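Local structure of FdxN element excision controlling factor XisI (Anabaena variabilis ATCC 29413, 2NVM) at residues G81-L92 with I103-F112. The protein probably acts with XisF and XisH to control the site-specific excision of the fdxN element from cyanobacterial nitrogen-fixation genes. Numbering follows the deposited sequence. Where two conformers were deposited one is given.
Sequences GKIWIEEDSTNL and IPQTDIILGF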
ATOM      1  N   GLY B  81       6.704 -17.946   0.119  1.00 58.56           N
ATOM      2  CA  GLY B  81       5.763 -18.825   0.804  1.00 55.69           C
ATOM      3  C   GLY B  81       5.471 -18.505   2.260  1.00 54.24           C
ATOM      4  O   GLY B  81       4.955 -19.374   2.960  1.00 54.27           O
ATOM      5  N   LYS B  82       5.786 -17.286   2.720  1.00 53.47           N
ATOM      6  CA  LYS B  82       5.531 -16.857   4.114  1.00 53.35           C
ATOM      7  C   LYS B  82       4.810 -15.514   4.162  1.00 51.16           C
ATOM      8  O   LYS B  82       5.004 -14.676   3.281  1.00 51.06           O
ATOM      9  CB  LYS B  82       6.826 -16.812   4.930  1.00 53.57           C
ATOM     10  CG  LYS B  82       7.487 -18.182   5.025  1.00 54.90           C
ATOM     11  CD  LYS B  82       8.608 -18.249   6.047  1.00 54.87           C
ATOM     12  CE  LYS B  82       9.200 -19.658   6.097  1.00 57.32           C
ATOM     13  NZ  LYS B  82      10.181 -19.803   7.195  1.00 62.47           N
ATOM     14  N   ILE B  83       3.990 -15.333   5.202  1.00 47.72           N
ATOM     15  CA  ILE B  83       3.201 -14.126   5.439  1.00 47.38           C
ATOM     16  C   ILE B  83       4.069 -13.192   6.277  1.00 47.10           C
ATOM     17  O   ILE B  83       4.489 -13.555   7.364  1.00 45.28           O
ATOM     18  CB  ILE B  83       1.856 -14.453   6.167  1.00 50.17           C
ATOM     19  CG1 ILE B  83       0.974 -15.346   5.258  1.00 50.39           C
ATOM     20  CG2 ILE B  83       1.109 -13.177   6.574  1.00 45.29           C
ATOM     21  CD1 ILE B  83      -0.252 -15.900   5.915  1.00 46.27           C
ATOM     22  N   TRP B  84       4.327 -11.997   5.747  1.00 48.73           N
ATOM     23  CA  TRP B  84       5.112 -10.949   6.404  1.00 49.28           C
ATOM     24  C   TRP B  84       4.144  -9.898   6.908  1.00 48.89           C
ATOM     25  O   TRP B  84       3.461  -9.306   6.096  1.00 50.51           O
ATOM     26  CB  TRP B  84       6.075 -10.300   5.412  1.00 51.58           C
ATOM     27  CG  TRP B  84       7.261 -11.103   5.118  1.00 54.05           C
ATOM     28  CD1 TRP B  84       7.323 -12.262   4.409  1.00 57.50           C
ATOM     29  CD2 TRP B  84       8.588 -10.801   5.524  1.00 57.07           C
ATOM     30  NE1 TRP B  84       8.616 -12.723   4.364  1.00 57.10           N
ATOM     31  CE2 TRP B  84       9.422 -11.838   5.030  1.00 60.91           C
ATOM     32  CE3 TRP B  84       9.163  -9.752   6.265  1.00 58.35           C
ATOM     33  CZ2 TRP B  84      10.818 -11.859   5.260  1.00 58.62           C
ATOM     34  CZ3 TRP B  84      10.538  -9.756   6.491  1.00 53.87           C
ATOM     35  CH2 TRP B  84      11.361 -10.809   5.984  1.00 58.29           C
ATOM     36  N   ILE B  85       4.073  -9.695   8.224  1.00 49.57           N
ATOM     37  CA  ILE B  85       3.240  -8.643   8.834  1.00 49.12           C
ATOM     38  C   ILE B  85       4.219  -7.471   8.982  1.00 47.88           C
ATOM     39  O   ILE B  85       5.047  -7.453   9.901  1.00 48.36           O
ATOM     40  CB  ILE B  85       2.604  -9.040  10.174  1.00 49.32           C
ATOM     41  CG1 ILE B  85       1.825 -10.370  10.046  1.00 51.47           C
ATOM     42  CG2 ILE B  85       1.703  -7.892  10.669  1.00 47.44           C
ATOM     43  CD1 ILE B  85       1.207 -10.861  11.356  1.00 47.21           C
ATOM     44  N   GLU B  86       4.154  -6.544   8.020  1.00 49.30           N
ATOM     45  CA  GLU B  86       5.016  -5.346   7.970  1.00 49.66           C
ATOM     46  C   GLU B  86       4.516  -4.197   8.851  1.00 50.61           C
ATOM     47  O   GLU B  86       5.289  -3.356   9.246  1.00 53.17           O
ATOM     48  CB  GLU B  86       5.129  -4.839   6.533  1.00 51.53           C
ATOM     49  CG  GLU B  86       5.599  -5.858   5.463  1.00 52.35           C
ATOM     50  CD  GLU B  86       7.049  -6.298   5.549  1.00 50.84           C
ATOM     51  OE1 GLU B  86       7.743  -6.085   6.557  1.00 52.61           O
ATOM     52  OE2 GLU B  86       7.513  -6.929   4.589  1.00 54.92           O
ATOM     53  N   GLU B  87       3.215  -4.118   9.089  1.00 49.74           N
ATOM     54  CA  GLU B  87       2.626  -3.080   9.937  1.00 49.52           C
ATOM     55  C   GLU B  87       1.337  -3.659  10.476  1.00 49.93           C
ATOM     56  O   GLU B  87       0.586  -4.282   9.713  1.00 49.37           O
ATOM     57  CB  GLU B  87       2.375  -1.793   9.130  1.00 50.59           C
ATOM     58  CG  GLU B  87       1.803  -0.596   9.926  1.00 52.98           C
ATOM     59  CD  GLU B  87       2.706  -0.102  11.073  1.00 63.35           C
ATOM     60  OE1 GLU B  87       3.916   0.084  10.846  1.00 65.36           O
ATOM     61  OE2 GLU B  87       2.188   0.123  12.200  1.00 74.96           O
ATOM     62  N   ASP B  88       1.107  -3.468  11.776  1.00 50.96           N
ATOM     63  CA  ASP B  88      -0.035  -4.003  12.479  1.00 51.93           C
ATOM     64  C   ASP B  88      -0.599  -2.980  13.460  1.00 53.14           C
ATOM     65  O   ASP B  88       0.163  -2.400  14.236  1.00 54.07           O
ATOM     66  CB  ASP B  88       0.428  -5.254  13.270  1.00 53.15           C
ATOM     67  CG  ASP B  88      -0.714  -5.949  14.050  1.00 52.43           C
ATOM     68  OD1 ASP B  88      -1.855  -5.982  13.549  1.00 51.09           O
ATOM     69  OD2 ASP B  88      -0.457  -6.470  15.155  1.00 52.92           O
ATOM     70  N   SER B  89      -1.928  -2.843  13.451  1.00 52.75           N
ATOM     71  CA  SER B  89      -2.726  -1.961  14.327  1.00 52.93           C
ATOM     72  C   SER B  89      -3.608  -2.708  15.373  1.00 51.42           C
ATOM     73  O   SER B  89      -4.309  -2.060  16.153  1.00 48.51           O
ATOM     74  CB  SER B  89      -3.699  -1.184  13.437  1.00 55.29           C
ATOM     75  OG  SER B  89      -4.533  -2.102  12.719  1.00 60.09           O
ATOM     76  N   THR B  90      -3.571  -4.043  15.369  1.00 51.38           N
ATOM     77  CA  THR B  90      -4.416  -4.911  16.215  1.00 52.60           C
ATOM     78  C   THR B  90      -3.766  -5.496  17.470  1.00 52.83           C
ATOM     79  O   THR B  90      -4.455  -6.230  18.194  1.00 54.15           O
ATOM     80  CB  THR B  90      -4.927  -6.113  15.351  1.00 51.87           C
ATOM     81  OG1 THR B  90      -3.838  -7.004  15.044  1.00 51.33           O
ATOM     82  CG2 THR B  90      -5.572  -5.622  14.059  1.00 49.73           C
ATOM     83  N   ASN B  91      -2.487  -5.151  17.727  1.00 53.54           N
ATOM     84  CA  ASN B  91      -1.698  -5.668  18.864  0.50 53.61           C
ATOM     85  C   ASN B  91      -1.616  -7.216  18.769  1.00 54.51           C
ATOM     86  O   ASN B  91      -1.791  -7.944  19.758  1.00 52.51           O
ATOM     87  CB  ASN B  91      -2.262  -5.155  20.214  0.50 53.21           C
ATOM     88  CG  ASN B  91      -1.260  -5.266  21.385  0.50 53.13           C
ATOM     89  OD1 ASN B  91      -0.046  -5.126  21.212  0.50 50.70           O
ATOM     90  ND2 ASN B  91      -1.787  -5.470  22.590  0.50 50.82           N
ATOM     91  N   LEU B  92      -1.355  -7.687  17.537  1.00 55.03           N
ATOM     92  CA  LEU B  92      -1.245  -9.102  17.159  1.00 54.98           C
ATOM     93  C   LEU B  92      -2.543  -9.928  17.176  1.00 54.40           C
ATOM     94  O   LEU B  92      -2.476 -11.145  17.070  1.00 54.50           O
ATOM     95  CB  LEU B  92      -0.057  -9.804  17.885  1.00 56.78           C
ATOM     96  CG  LEU B  92       1.339  -9.234  17.577  1.00 56.08           C
ATOM     97  CD1 LEU B  92       2.368  -9.994  18.396  1.00 60.03           C
ATOM     98  CD2 LEU B  92       1.690  -9.284  16.074  1.00 58.30           C
ATOM     99  N   ILE B 103      -2.490 -21.672   9.632  1.00 51.11           N
ATOM    100  CA  ILE B 103      -1.233 -21.120   9.140  1.00 50.89           C
ATOM    101  C   ILE B 103      -0.291 -21.375  10.319  1.00 51.61           C
ATOM    102  O   ILE B 103      -0.579 -20.905  11.430  1.00 49.41           O
ATOM    103  CB  ILE B 103      -1.319 -19.606   8.813  1.00 50.85           C
ATOM    104  CG1 ILE B 103      -2.439 -19.344   7.795  1.00 51.36           C
ATOM    105  CG2 ILE B 103       0.037 -19.082   8.282  1.00 50.30           C
ATOM    106  CD1 ILE B 103      -2.600 -17.891   7.384  1.00 48.12           C
ATOM    107  N   PRO B 104       0.810 -22.134  10.107  1.00 54.07           N
ATOM    108  CA  PRO B 104       1.741 -22.377  11.217  1.00 55.50           C
ATOM    109  C   PRO B 104       2.570 -21.121  11.518  1.00 54.95           C
ATOM    110  O   PRO B 104       2.787 -20.295  10.606  1.00 56.26           O
ATOM    111  CB  PRO B 104       2.625 -23.515  10.691  1.00 55.18           C
ATOM    112  CG  PRO B 104       2.672 -23.279   9.237  1.00 56.91           C
ATOM    113  CD  PRO B 104       1.295 -22.773   8.869  1.00 54.40           C
ATOM    114  N   GLN B 105       3.010 -20.990  12.777  1.00 54.30           N
ATOM    115  CA  GLN B 105       3.845 -19.848  13.239  1.00 55.56           C
ATOM    116  C   GLN B 105       5.157 -19.688  12.453  1.00 55.05           C
ATOM    117  O   GLN B 105       5.650 -18.569  12.318  1.00 55.29           O
ATOM    118  CB  GLN B 105       4.154 -19.922  14.743  1.00 56.35           C
ATOM    119  CG  GLN B 105       2.937 -19.861  15.652  1.00 61.07           C
ATOM    120  N   THR B 106       5.692 -20.803  11.931  1.00 54.74           N
ATOM    121  CA  THR B 106       6.905 -20.799  11.088  1.00 53.59           C
ATOM    122  C   THR B 106       6.719 -20.106   9.725  1.00 52.56           C
ATOM    123  O   THR B 106       7.729 -19.809   9.080  1.00 52.30           O
ATOM    124  CB  THR B 106       7.474 -22.228  10.846  1.00 53.51           C
ATOM    125  OG1 THR B 106       6.526 -23.022  10.119  1.00 51.39           O
ATOM    126  CG2 THR B 106       7.818 -22.901  12.170  1.00 53.11           C
ATOM    127  N   ASP B 107       5.464 -19.923   9.271  1.00 51.32           N
ATOM    128  CA  ASP B 107       5.124 -19.203   8.022  1.00 52.50           C
ATOM    129  C   ASP B 107       4.616 -17.743   8.233  1.00 51.31           C
ATOM    130  O   ASP B 107       4.145 -17.124   7.280  1.00 52.15           O
ATOM    131  CB  ASP B 107       4.142 -20.049   7.174  1.00 54.30           C
ATOM    132  CG  ASP B 107       4.788 -21.307   6.578  1.00 56.24           C
ATOM    133  OD1 ASP B 107       5.998 -21.309   6.254  1.00 60.28           O
ATOM    134  OD2 ASP B 107       4.057 -22.294   6.378  1.00 61.19           O
ATOM    135  N   ILE B 108       4.753 -17.213   9.459  1.00 49.46           N
ATOM    136  CA  ILE B 108       4.379 -15.846   9.854  1.00 48.89           C
ATOM    137  C   ILE B 108       5.680 -15.127  10.285  1.00 48.63           C
ATOM    138  O   ILE B 108       6.369 -15.621  11.151  1.00 48.13           O
ATOM    139  CB  ILE B 108       3.361 -15.830  11.038  1.00 47.59           C
ATOM    140  CG1 ILE B 108       2.072 -16.587  10.667  1.00 45.90           C
ATOM    141  CG2 ILE B 108       3.023 -14.387  11.452  1.00 46.64           C
ATOM    142  CD1 ILE B 108       1.003 -16.611  11.760  1.00 47.85           C
ATOM    143  N   ILE B 109       5.996 -13.987   9.672  1.00 49.36           N
ATOM    144  CA  ILE B 109       7.181 -13.169  10.006  1.00 49.41           C
ATOM    145  C   ILE B 109       6.708 -11.780  10.429  1.00 48.38           C
ATOM    146  O   ILE B 109       5.929 -11.140   9.706  1.00 48.53           O
ATOM    147  CB  ILE B 109       8.157 -13.017   8.809  1.00 48.04           C
ATOM    148  CG1 ILE B 109       8.623 -14.397   8.332  1.00 52.78           C
ATOM    149  CG2 ILE B 109       9.367 -12.149   9.200  1.00 48.91           C
ATOM    150  CD1 ILE B 109       9.572 -14.369   7.200  1.00 53.48           C
ATOM    151  N   LEU B 110       7.182 -11.323  11.588  1.00 47.18           N
ATOM    152  CA  LEU B 110       6.887  -9.985  12.075  1.00 47.31           C
ATOM    153  C   LEU B 110       7.964  -9.078  11.519  1.00 46.57           C
ATOM    154  O   LEU B 110       9.009  -8.868  12.134  1.00 46.02           O
ATOM    155  CB  LEU B 110       6.782  -9.921  13.600  1.00 47.13           C
ATOM    156  CG  LEU B 110       5.729 -10.852  14.204  1.00 49.83           C
ATOM    157  CD1 LEU B 110       5.711 -10.633  15.718  1.00 40.77           C
ATOM    158  CD2 LEU B 110       4.307 -10.671  13.591  1.00 45.51           C
ATOM    159  N   GLY B 111       7.702  -8.583  10.303  1.00 47.29           N
ATOM    160  CA  GLY B 111       8.551  -7.643   9.585  1.00 44.73           C
ATOM    161  C   GLY B 111       8.759  -6.352  10.348  1.00 45.39           C
ATOM    162  O   GLY B 111       9.822  -5.771  10.259  1.00 42.82           O
ATOM    163  N   PHE B 112       7.746  -5.911  11.107  1.00 46.77           N
ATOM    164  CA  PHE B 112       7.879  -4.730  11.988  1.00 44.88           C
ATOM    165  C   PHE B 112       8.820  -4.953  13.203  1.00 43.09           C
ATOM    166  O   PHE B 112       9.138  -3.987  13.882  1.00 43.03           O
ATOM    167  CB  PHE B 112       6.523  -4.144  12.412  1.00 46.57           C
ATOM    168  CG  PHE B 112       5.750  -4.985  13.368  1.00 44.91           C
ATOM    169  CD1 PHE B 112       5.880  -4.791  14.751  1.00 46.20           C
ATOM    170  CD2 PHE B 112       4.833  -5.924  12.906  1.00 53.72           C
ATOM    171  CE1 PHE B 112       5.132  -5.563  15.659  1.00 55.75           C
ATOM    172  CE2 PHE B 112       4.075  -6.691  13.797  1.00 50.37           C
ATOM    173  CZ  PHE B 112       4.229  -6.514  15.180  1.00 52.42           C
TER
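The indole of W84 lies flat over the side chain of its strand neighbour I109, which meets one ring face with both branches. I109 CG2 makes a CH-pi contact over that face, 3.8 Å from the centroid of the six-membered ring. I109 CD1 presses to 3.3 Å from W84 CE2, offset toward the rim. W84 and I109 leave the same face of the sheet side by side, and with its CG anti to the carbonyl carbon (chi1 -77°) the indole comes to lie over I109. Cut back to an alanine, W84 would probably leave both I109 branches uncovered and a gap beside G111 CA. Underneath, the two strands run parallel: I83 N donates to D107 O (2.7 Å), I109 N to I83 O, and I85 N to I109 O (2.8 Å). Beyond the inverse gamma turn centred on L110, F112 N gives I85 O a weak bond. On the face away from W84, I85 CD1 touches I108 CG2 and L110 CD2. L92 CD2 meets the F112 edge at CZ (3.9 Å). K82 stretches out to T106 O through NZ (3.1 Å), which also salt-bridges the A126 carboxylate. Helix 93-100 makes the beta-alpha-beta crossover and packs on I85, helix 4-23 covers I83, and strand 67-79 pairs antiparallel with 82-87.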